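PDB 4JXR: acetyltransferase from Sinorhizobium meliloti, which probably transfers the acetyl group of acetyl-CoA to an acceptor substrate, as a phosphinothricin acetyltransferase-like member of the GNAT superfamily. Local coordinates for residues A[174-178]-A[179-183]; A[134-138]-A[139-143]; A[39-42]-A[43-46]; A[17-20]-A[21-24]. All coordinates share one frame; numbering follows the deposited sequence.

Interaction 1 of 4, residues A[174-178]-A[179-183]; sequences PTEGV and YPDTL
Asp181 reaches back over the preceding turn and takes the backbone N-H of Gly177, a compact example of a carboxylate pinning a loop that has no helix or strand to shape it. Two hydrogen bonds carry the local contact. Gly177 N donates to Asp181 OD2 over 2.8 Å in a nearly straight line (175°), meeting that oxygen on its anti side and somewhat out of the carboxylate plane. Asp181 N in turn donates to Val178 O at 2.9 Å, a more bent bond. With CG anti to its own backbone N (chi1 -171°), Asp181 swings its carboxylate to Gly177 while its amide holds Val178. The other oxygen, OD1, accepts a hydrogen bond from a water 2.9 Å away and forms a salt bridge with Arg82, so both carboxylate oxygens are engaged.

Van der Waals packing fills in the rest. Asp181 CB lies 3.6 Å from Thr175 O, and Thr182 CG2 rests 3.7 Å from Gly177 O. Two turns frame these contacts, a type II beta turn from Thr175 to Val178 and a type I turn from Pro180 to Leu183, linked through Tyr179 and the cis peptide bond that precedes Pro180.

The whole unit belongs to the loop that follows strand 155-165. Pro174, Pro180 and Asp181 pack on Phe83, just before strand 84-91, Tyr179 OH bonds to Asn52 O just beyond helix 39-51, and Pro174 also touches Trp156 of the second subunit.

Interaction 2 of 4, residues A[134-138]-A[139-143]; sequences LHRAL and GFELQ
His135 turns the edge of its imidazole onto the face of Phe140, a T-shaped pair with centroids 4.9 Å apart and planes at 87°. CD2 does the touching: it stands over the middle of the phenyl ring, 3.9 Å from Phe140 CZ. Each side chain has CG anti to its carbonyl carbon, and His135 CB and Phe140 CB come within 3.8 Å, so the rings leave the backbone side by side before meeting at right angles.

Behind the rings the helix ends in a Schellman motif. Phe140 N donates to His135 O at 3.1 Å and Gly139 N to Arg136 O at 2.9 Å, with Gly139 as the C-prime residue in the positive-phi region. Arg136 bends at chi2 (78°) to bring NH1 within 2.9 Å of Phe140 O, the donor lying above the carbonyl plane. Arg136 NH1 also lies 4.4 Å from Glu141 OE2, well out of the guanidinium plane, so the charges are near each other but no N-H points at the oxygen.

The imidazole is held from both nitrogens, ND1 by Ser131 O and NE2 by Asp87 OD2. That grip fixes the rotation of the ring and so keeps CD2 aimed at the Phe140 face.

Interaction 3 of 4, residues A[39-42]-A[43-46]; sequences EAEM and ALRF
Helix 39-51 of this GNAT fold carries an i to i+4 salt bridge, in which Glu41 and Arg45, one turn apart, join along the helix flank. Glu41 OE2 accepts a hydrogen bond from Arg45 NE, 2.8 Å away, with an angle of 164° at the hydrogen. The oxygen offers its anti lone pair and lies in the guanidinium plane, at its edge, whereas the carboxylate and guanidinium planes stand 75° apart. The acid reaches its partner by bending at chi2 (61°); the arginine stays extended from CG to NE.

A water links the pair a second time: it accepts from Arg45 NH2 at 3.2 Å and gives a weak bond to Glu41 OE2. Arg45 NH2 also makes a salt bridge with Glu33, so the guanidinium has two acidic partners, which should help to fix its position.

Beneath these side chains runs the regular helical ladder, Ala43 N to Glu39 O, Leu44 N to Ala40 O, Arg45 N to Glu41 O and Phe46 N to Met42 O. Buried Met42, a selenomethionine, packs against Leu14 and Thr18 of helix 14-27. Its chain curls at chi2 and chi3, and the selenium comes to the guanidinium obliquely, with SE 4.1 Å from Arg45 NH1.

Interaction 4 of 4, residues A[17-20]-A[21-24]; sequences ITEI and YRES
Tyr21 sets its CB 3.5 Å from Ile17 O, one turn back along the helix, while its ring leads away from 17-20. There the ring makes an edge-to-face pair with Tyr90, and its hydroxyl bonds to Thr31 OG1 and Glu33 OE1. The other flat groups are the carboxylate of Glu19 and the guanidinium of Arg22, whose planes are turned 52° against each other. They do not meet through their polar ends: Glu19, folded at chi2 (48°), brings its carboxylate to the aliphatic part of Arg22, with Glu19 OE2 3.7 Å from Arg22 CD, and Arg22 is extended from CG to NE. Both residues were modelled in two conformers, so this contact is doubtful.

Four backbone bonds hold the turn, each linking an amide to the carbonyl four residues earlier: Tyr21 N to Ile17 O at 2.9 Å, Arg22 N to Thr18 O, Glu23 N to Glu19 O and Ser24 N to Ile20 O. A water lies 2.8 Å from Ile20 O and 2.7 Å from Glu23 OE1. Glu23 is gripped further by Arg96 through OE1 and by Asn27 through OE2.

Helix 14-27 thus sits with Ile17, Ile20 and Tyr21 against Tyr69 of strand 66-74, Ile20 and Ser24 against Tyr90 of strand 84-91, and Thr18 beside helix 39-51.

In the fold
From the N terminus, interaction 4 comes first, on helix 14-27, then interaction 3 on helix 39-51, interaction 2 where helix 129-137 passes into strand 141-152, and interaction 1 in the loop after strand 155-165. Each is local and joins adjoining segments, so none encloses a long loop; the four run in series, without nesting or crossing. Interactions 3 and 4 do meet, the consecutive helices packing with Met42 SE 3.7 Å from Tyr21 CD2. Interaction 2 lies across the centre of the chain from both, and interaction 1 stands apart, its centre about 26 Å from that of interaction 2. Together they sample helices, edge strand 141-152 and the C-terminal loop around the mixed sheet.

Interaction 1 of 4, residues A[174-178]-A[179-183]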
loop_
_atom_site.group_PDB
_atom_site.type_symbol
_atom_site.label_atom_id
_atom_site.label_comp_id
_atom_site.label_asym_id
_atom_site.label_seq_id
_atom_site.Cartn_x
_atom_site.Cartn_y
_atom_site.Cartn_z
ATOM N N PRO A 174 -9.335 20.169 -5.269
ATOM C CA PRO A 174 -9.348 20.530 -3.846
ATOM C C PRO A 174 -8.868 21.950 -3.608
ATOM O O PRO A 174 -7.941 22.392 -4.226
ATOM C CB PRO A 174 -8.412 19.528 -3.142
ATOM C CG PRO A 174 -8.601 18.373 -3.993
ATOM C CD PRO A 174 -8.476 19.007 -5.435
ATOM N N THR A 175 -9.377 22.509 -2.534
ATOM C CA THR A 175 -8.984 23.856 -2.140
ATOM C C THR A 175 -7.545 23.869 -1.659
ATOM O O THR A 175 -7.194 23.098 -0.763
ATOM C CB THR A 175 -9.927 24.318 -1.048
ATOM O OG1 THR A 175 -11.261 24.220 -1.571
ATOM C CG2 THR A 175 -9.632 25.726 -0.648
ATOM N N GLU A 176 -6.688 24.717 -2.246
ATOM C CA GLU A 176 -5.309 24.806 -1.840
ATOM C C GLU A 176 -5.189 25.353 -0.444
ATOM O O GLU A 176 -5.840 26.325 -0.068
ATOM C CB GLU A 176 -4.451 25.639 -2.817
ATOM C CG GLU A 176 -4.335 25.034 -4.198
ATOM C CD GLU A 176 -3.517 25.903 -5.125
ATOM O OE1 GLU A 176 -2.897 26.885 -4.636
ATOM O OE2 GLU A 176 -3.500 25.600 -6.343
ATOM N N GLY A 177 -4.293 24.771 0.305
ATOM C CA GLY A 177 -3.864 25.308 1.571
ATOM C C GLY A 177 -4.753 25.061 2.755
ATOM O O GLY A 177 -4.508 25.605 3.813
ATOM N N VAL A 178 -5.765 24.223 2.589
ATOM C CA VAL A 178 -6.584 23.836 3.722
ATOM C C VAL A 178 -6.571 22.318 3.790
ATOM O O VAL A 178 -6.507 21.611 2.756
ATOM C CB VAL A 178 -8.049 24.302 3.697
ATOM C CG1 VAL A 178 -8.178 25.805 3.441
ATOM C CG2 VAL A 178 -8.850 23.654 2.641
ATOM N N TYR A 179 -6.563 21.822 5.023
ATOM C CA TYR A 179 -6.525 20.383 5.263
ATOM C C TYR A 179 -7.590 19.715 4.412
ATOM O O TYR A 179 -8.686 20.202 4.373
ATOM C CB TYR A 179 -6.784 20.131 6.761
ATOM C CG TYR A 179 -6.621 18.668 7.195
ATOM C CD1 TYR A 179 -5.405 18.213 7.609
ATOM C CD2 TYR A 179 -7.681 17.781 7.184
ATOM C CE1 TYR A 179 -5.213 16.892 8.026
ATOM C CE2 TYR A 179 -7.504 16.461 7.556
ATOM C CZ TYR A 179 -6.282 16.013 8.007
ATOM O OH TYR A 179 -6.158 14.703 8.389
ATOM N N PRO A 180 -7.280 18.553 3.773
ATOM C CA PRO A 180 -6.036 17.752 3.887
ATOM C C PRO A 180 -4.995 18.082 2.826
ATOM O O PRO A 180 -4.016 17.343 2.679
ATOM C CB PRO A 180 -6.568 16.315 3.758
ATOM C CG PRO A 180 -7.687 16.485 2.761
ATOM C CD PRO A 180 -8.342 17.797 3.122
ATOM N N ASP A 181 -5.146 19.193 2.091
ATOM C CA ASP A 181 -4.119 19.594 1.128
ATOM C C ASP A 181 -2.787 19.818 1.797
ATOM O O ASP A 181 -1.745 19.745 1.130
ATOM C CB ASP A 181 -4.544 20.895 0.428
ATOM C CG ASP A 181 -3.652 21.240 -0.706
ATOM O OD1 ASP A 181 -3.434 20.410 -1.597
ATOM O OD2 ASP A 181 -3.151 22.402 -0.747
ATOM N N THR A 182 -2.808 20.133 3.075
ATOM C CA THR A 182 -1.625 20.408 3.857
ATOM C C THR A 182 -0.847 19.171 4.325
ATOM O O THR A 182 0.216 19.303 4.911
ATOM C CB THR A 182 -2.012 21.233 5.076
ATOM O OG1 THR A 182 -3.081 20.547 5.726
ATOM C CG2 THR A 182 -2.508 22.597 4.665
ATOM N N LEU A 183 -1.394 17.956 4.098
ATOM C CA LEU A 183 -0.697 16.729 4.489
ATOM C C LEU A 183 0.393 16.394 3.504
ATOM O O LEU A 183 0.260 16.515 2.292
ATOM C CB LEU A 183 -1.654 15.543 4.533
ATOM C CG LEU A 183 -2.548 15.429 5.740
ATOM C CD1 LEU A 183 -3.557 14.336 5.502
ATOM C CD2 LEU A 183 -1.742 15.104 6.958
HETATM O O HOH W 1 -4.748 21.342 -4.011
#

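Interaction 2 of 4, residues A[134-138]-A[139-143]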
loop_
_atom_site.group_PDB
_atom_site.type_symbol
_atom_site.label_atom_id
_atom_site.label_comp_id
_atom_site.label_asym_id
_atom_site.label_seq_id
_atom_site.Cartn_x
_atom_site.Cartn_y
_atom_site.Cartn_z
ATOM N N LEU A 134 -20.157 -5.508 4.169
ATOM C CA LEU A 134 -20.243 -4.306 5.003
ATOM C C LEU A 134 -19.905 -3.055 4.221
ATOM O O LEU A 134 -20.584 -2.050 4.274
ATOM C CB LEU A 134 -19.287 -4.468 6.211
ATOM C CG LEU A 134 -19.052 -3.176 7.021
ATOM C CD1 LEU A 134 -20.327 -2.634 7.625
ATOM C CD2 LEU A 134 -17.978 -3.420 8.069
ATOM N N HIS A 135 -18.785 -3.141 3.494
ATOM C CA HIS A 135 -18.359 -1.993 2.709
ATOM C C HIS A 135 -19.328 -1.715 1.568
ATOM O O HIS A 135 -19.658 -0.568 1.307
ATOM C CB HIS A 135 -16.938 -2.187 2.217
ATOM C CG HIS A 135 -15.911 -2.043 3.300
ATOM N ND1 HIS A 135 -15.604 -3.026 4.206
ATOM C CD2 HIS A 135 -15.171 -0.988 3.665
ATOM C CE1 HIS A 135 -14.704 -2.556 5.072
ATOM N NE2 HIS A 135 -14.422 -1.314 4.760
ATOM N N ARG A 136 -19.819 -2.750 0.878
ATOM C CA ARG A 136 -20.784 -2.552 -0.191
ATOM C C ARG A 136 -22.002 -1.804 0.332
ATOM O O ARG A 136 -22.509 -0.906 -0.345
ATOM C CB ARG A 136 -21.204 -3.910 -0.784
ATOM C CG ARG A 136 -22.140 -3.774 -1.968
ATOM C CD ARG A 136 -21.375 -3.405 -3.231
ATOM N NE ARG A 136 -22.227 -3.031 -4.322
ATOM C CZ ARG A 136 -22.516 -1.784 -4.638
ATOM N NH1 ARG A 136 -21.906 -0.756 -4.045
ATOM N NH2 ARG A 136 -23.417 -1.562 -5.594
ATOM N N ALA A 137 -22.467 -2.142 1.512
ATOM C CA ALA A 137 -23.627 -1.514 2.107
ATOM C C ALA A 137 -23.449 -0.039 2.347
ATOM O O ALA A 137 -24.437 0.691 2.413
ATOM C CB ALA A 137 -23.985 -2.184 3.431
ATOM N N LEU A 138 -22.213 0.418 2.486
ATOM C CA LEU A 138 -21.835 1.811 2.681
ATOM C C LEU A 138 -21.421 2.457 1.373
ATOM O O LEU A 138 -20.876 3.552 1.392
ATOM C CB LEU A 138 -20.726 1.941 3.753
ATOM C CG LEU A 138 -21.127 2.235 5.189
ATOM C CD1 LEU A 138 -21.704 3.628 5.284
ATOM C CD2 LEU A 138 -22.152 1.231 5.634
ATOM N N GLY A 139 -21.711 1.846 0.230
ATOM C CA GLY A 139 -21.459 2.462 -1.039
ATOM C C GLY A 139 -20.116 2.203 -1.642
ATOM O O GLY A 139 -19.800 2.760 -2.704
ATOM N N PHE A 140 -19.288 1.365 -1.055
ATOM C CA PHE A 140 -18.048 0.955 -1.686
ATOM C C PHE A 140 -18.337 0.008 -2.835
ATOM O O PHE A 140 -19.287 -0.783 -2.761
ATOM C CB PHE A 140 -17.110 0.272 -0.711
ATOM C CG PHE A 140 -16.475 1.149 0.340
ATOM C CD1 PHE A 140 -17.212 1.664 1.390
ATOM C CD2 PHE A 140 -15.122 1.405 0.308
ATOM C CE1 PHE A 140 -16.603 2.450 2.347
ATOM C CE2 PHE A 140 -14.505 2.146 1.309
ATOM C CZ PHE A 140 -15.247 2.681 2.308
ATOM N N GLU A 141 -17.525 0.065 -3.861
ATOM C CA GLU A 141 -17.576 -0.887 -4.962
ATOM C C GLU A 141 -16.270 -1.638 -5.045
ATOM O O GLU A 141 -15.199 -1.087 -4.833
ATOM C CB GLU A 141 -17.808 -0.134 -6.267
ATOM C CG GLU A 141 -19.167 0.570 -6.254
ATOM C CD GLU A 141 -19.597 1.235 -7.532
ATOM O OE1 GLU A 141 -18.867 1.232 -8.552
ATOM O OE2 GLU A 141 -20.709 1.795 -7.464
ATOM N N LEU A 142 -16.363 -2.922 -5.361
ATOM C CA LEU A 142 -15.212 -3.760 -5.559
ATOM C C LEU A 142 -14.425 -3.310 -6.777
ATOM O O LEU A 142 -14.977 -3.173 -7.858
ATOM C CB LEU A 142 -15.680 -5.232 -5.678
ATOM C CG LEU A 142 -14.593 -6.289 -5.768
ATOM C CD1 LEU A 142 -13.752 -6.358 -4.522
ATOM C CD2 LEU A 142 -15.236 -7.636 -6.047
ATOM N N GLN A 143 -13.153 -3.048 -6.600
ATOM C CA GLN A 143 -12.280 -2.634 -7.642
ATOM C C GLN A 143 -11.367 -3.710 -8.139
ATOM O O GLN A 143 -10.910 -3.640 -9.295
ATOM C CB GLN A 143 -11.447 -1.448 -7.210
ATOM C CG GLN A 143 -12.224 -0.245 -6.769
ATOM C CD GLN A 143 -13.161 0.230 -7.831
ATOM O OE1 GLN A 143 -12.742 0.402 -9.002
ATOM N NE2 GLN A 143 -14.383 0.514 -7.473
#

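Interaction 3 of 4, residues A[39-42]-A[43-46]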
loop_
_atom_site.group_PDB
_atom_site.type_symbol
_atom_site.label_atom_id
_atom_site.label_comp_id
_atom_site.label_asym_id
_atom_site.label_seq_id
_atom_site.Cartn_x
_atom_site.Cartn_y
_atom_site.Cartn_z
ATOM N N GLU A 39 0.756 -2.847 23.672
ATOM C CA GLU A 39 0.038 -1.634 23.893
ATOM C C GLU A 39 0.881 -0.420 23.572
ATOM O O GLU A 39 0.415 0.561 23.007
ATOM C CB GLU A 39 -0.525 -1.584 25.309
ATOM C CG GLU A 39 -1.387 -0.365 25.543
ATOM C CD GLU A 39 -2.002 -0.264 26.950
ATOM O OE1 GLU A 39 -2.101 -1.267 27.600
ATOM O OE2 GLU A 39 -2.353 0.891 27.299
ATOM N N ALA A 40 2.182 -0.474 23.900
ATOM C CA ALA A 40 3.081 0.627 23.612
ATOM C C ALA A 40 3.120 0.892 22.080
ATOM O O ALA A 40 3.121 2.040 21.661
ATOM C CB ALA A 40 4.474 0.339 24.105
ATOM N N GLU A 41 3.199 -0.186 21.303
ATOM C CA GLU A 41 3.228 -0.036 19.851
ATOM C C GLU A 41 1.910 0.498 19.336
ATOM O O GLU A 41 1.886 1.389 18.477
ATOM C CB GLU A 41 3.612 -1.319 19.180
ATOM C CG GLU A 41 3.533 -1.290 17.658
ATOM C CD GLU A 41 4.408 -0.296 16.972
ATOM O OE1 GLU A 41 5.463 0.072 17.529
ATOM O OE2 GLU A 41 4.057 0.115 15.837
HETATM N N MSE A 42 0.793 -0.027 19.815
HETATM C CA MSE A 42 -0.511 0.461 19.401
HETATM C C MSE A 42 -0.666 1.939 19.739
HETATM O O MSE A 42 -1.310 2.700 19.002
HETATM C CB MSE A 42 -1.616 -0.350 20.007
HETATM C CG MSE A 42 -1.661 -1.815 19.485
HETATM SE SE MSE A 42 -1.926 -1.980 17.620
HETATM C CE MSE A 42 -3.832 -1.565 17.524
ATOM N N ALA A 43 -0.130 2.356 20.908
ATOM C CA ALA A 43 -0.190 3.726 21.328
ATOM C C ALA A 43 0.595 4.652 20.407
ATOM O O ALA A 43 0.130 5.745 20.118
ATOM C CB ALA A 43 0.320 3.859 22.767
ATOM N N LEU A 44 1.757 4.225 19.951
ATOM C CA LEU A 44 2.515 4.998 18.989
ATOM C C LEU A 44 1.742 5.125 17.674
ATOM O O LEU A 44 1.653 6.197 17.092
ATOM C CB LEU A 44 3.881 4.394 18.747
ATOM C CG LEU A 44 4.733 5.043 17.674
ATOM C CD1 LEU A 44 4.927 6.504 17.961
ATOM C CD2 LEU A 44 6.072 4.374 17.546
ATOM N N ARG A 45 1.149 4.023 17.223
ATOM C CA ARG A 45 0.332 4.077 16.007
ATOM C C ARG A 45 -0.827 5.058 16.163
ATOM O O ARG A 45 -1.097 5.847 15.262
ATOM C CB ARG A 45 -0.168 2.684 15.635
ATOM C CG ARG A 45 0.952 1.719 15.279
ATOM C CD ARG A 45 0.436 0.325 14.972
ATOM N NE ARG A 45 1.516 -0.634 14.809
ATOM C CZ ARG A 45 1.346 -1.899 14.421
ATOM N NH1 ARG A 45 0.137 -2.356 14.145
ATOM N NH2 ARG A 45 2.390 -2.706 14.314
ATOM N N PHE A 46 -1.514 5.009 17.298
ATOM C CA PHE A 46 -2.596 5.922 17.586
ATOM C C PHE A 46 -2.118 7.363 17.560
ATOM O O PHE A 46 -2.776 8.233 16.999
ATOM C CB PHE A 46 -3.184 5.582 18.967
ATOM C CG PHE A 46 -4.036 6.641 19.574
ATOM C CD1 PHE A 46 -5.386 6.770 19.307
ATOM C CD2 PHE A 46 -3.462 7.523 20.494
ATOM C CE1 PHE A 46 -6.144 7.757 19.905
ATOM C CE2 PHE A 46 -4.215 8.510 21.075
ATOM C CZ PHE A 46 -5.555 8.610 20.810
HETATM O O HOH W 2 5.418 -1.892 13.973
#

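Interaction 4 of 4, residues A[17-20]-A[21-24]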
loop_
_atom_site.group_PDB
_atom_site.type_symbol
_atom_site.label_atom_id
_atom_site.label_comp_id
_atom_site.label_asym_id
_atom_site.label_seq_id
_atom_site.Cartn_x
_atom_site.Cartn_y
_atom_site.Cartn_z
ATOM N N ILE A 17 -8.251 -1.417 22.933
ATOM C CA ILE A 17 -7.932 -1.462 21.516
ATOM C C ILE A 17 -6.882 -2.532 21.228
ATOM O O ILE A 17 -6.995 -3.327 20.285
ATOM C CB ILE A 17 -7.474 -0.087 21.052
ATOM C CG1 ILE A 17 -8.651 0.891 20.965
ATOM C CG2 ILE A 17 -6.723 -0.155 19.726
ATOM C CD1 ILE A 17 -8.263 2.331 20.912
ATOM N N THR A 18 -5.850 -2.586 22.080
ATOM C CA THR A 18 -4.772 -3.534 21.912
ATOM C C THR A 18 -5.285 -4.960 22.004
ATOM O O THR A 18 -4.878 -5.825 21.261
ATOM C CB THR A 18 -3.643 -3.225 22.904
ATOM O OG1 THR A 18 -3.125 -1.916 22.669
ATOM C CG2 THR A 18 -2.507 -4.216 22.779
ATOM N N GLU A 19 -6.147 -5.171 22.997
ATOM C CA GLU A 19 -6.726 -6.524 23.155
ATOM C C GLU A 19 -7.661 -7.057 21.958
ATOM O O GLU A 19 -7.619 -8.195 21.442
ATOM C CB GLU A 19 -7.497 -6.685 24.461
ATOM C CG GLU A 19 -8.033 -8.127 24.622
ATOM C CD GLU A 19 -6.976 -9.222 24.334
ATOM O OE1 GLU A 19 -7.219 -10.183 23.511
ATOM O OE2 GLU A 19 -5.894 -9.119 24.949
ATOM N N ILE A 20 -8.432 -6.063 21.458
ATOM C CA ILE A 20 -9.252 -6.320 20.298
ATOM C C ILE A 20 -8.376 -6.668 19.114
ATOM O O ILE A 20 -8.623 -7.634 18.387
ATOM C CB ILE A 20 -10.199 -5.153 19.997
ATOM C CG1 ILE A 20 -11.229 -5.009 21.105
ATOM C CG2 ILE A 20 -10.880 -5.297 18.668
ATOM C CD1 ILE A 20 -11.962 -3.685 21.111
ATOM N N TYR A 21 -7.362 -5.849 18.878
ATOM C CA TYR A 21 -6.481 -6.099 17.754
ATOM C C TYR A 21 -5.722 -7.419 17.937
ATOM O O TYR A 21 -5.552 -8.162 16.978
ATOM C CB TYR A 21 -5.509 -4.936 17.550
ATOM C CG TYR A 21 -4.737 -5.019 16.245
ATOM C CD1 TYR A 21 -5.398 -5.019 15.024
ATOM C CD2 TYR A 21 -3.356 -5.101 16.235
ATOM C CE1 TYR A 21 -4.699 -5.107 13.835
ATOM C CE2 TYR A 21 -2.647 -5.183 15.048
ATOM C CZ TYR A 21 -3.329 -5.183 13.848
ATOM O OH TYR A 21 -2.651 -5.264 12.656
ATOM N N ARG A 22 -5.268 -7.704 19.159
ATOM C CA ARG A 22 -4.575 -8.965 19.409
ATOM C C ARG A 22 -5.426 -10.172 18.951
ATOM O O ARG A 22 -4.922 -11.099 18.298
ATOM C CB ARG A 22 -4.249 -9.085 20.897
ATOM C CG ARG A 22 -3.669 -10.439 21.303
ATOM C CD ARG A 22 -3.276 -10.497 22.793
ATOM N NE ARG A 22 -2.474 -11.705 23.056
ATOM C CZ ARG A 22 -1.147 -11.759 23.013
ATOM N NH1 ARG A 22 -0.419 -10.663 22.786
ATOM N NH2 ARG A 22 -0.553 -12.918 23.220
ATOM N N GLU A 23 -6.710 -10.158 19.308
ATOM C CA GLU A 23 -7.588 -11.275 18.976
ATOM C C GLU A 23 -7.654 -11.376 17.453
ATOM O O GLU A 23 -7.686 -12.495 16.882
ATOM C CB GLU A 23 -8.954 -11.071 19.621
ATOM C CG GLU A 23 -9.911 -12.251 19.496
ATOM C CD GLU A 23 -10.542 -12.488 18.136
ATOM O OE1 GLU A 23 -10.822 -11.546 17.307
ATOM O OE2 GLU A 23 -10.898 -13.702 17.964
ATOM N N SER A 24 -7.754 -10.241 16.756
ATOM C CA SER A 24 -7.800 -10.245 15.289
ATOM C C SER A 24 -6.503 -10.762 14.690
ATOM O O SER A 24 -6.509 -11.562 13.727
ATOM C CB SER A 24 -8.077 -8.837 14.779
ATOM O OG SER A 24 -8.209 -8.796 13.353
HETATM O O HOH W 3 -11.011 -8.846 17.616
#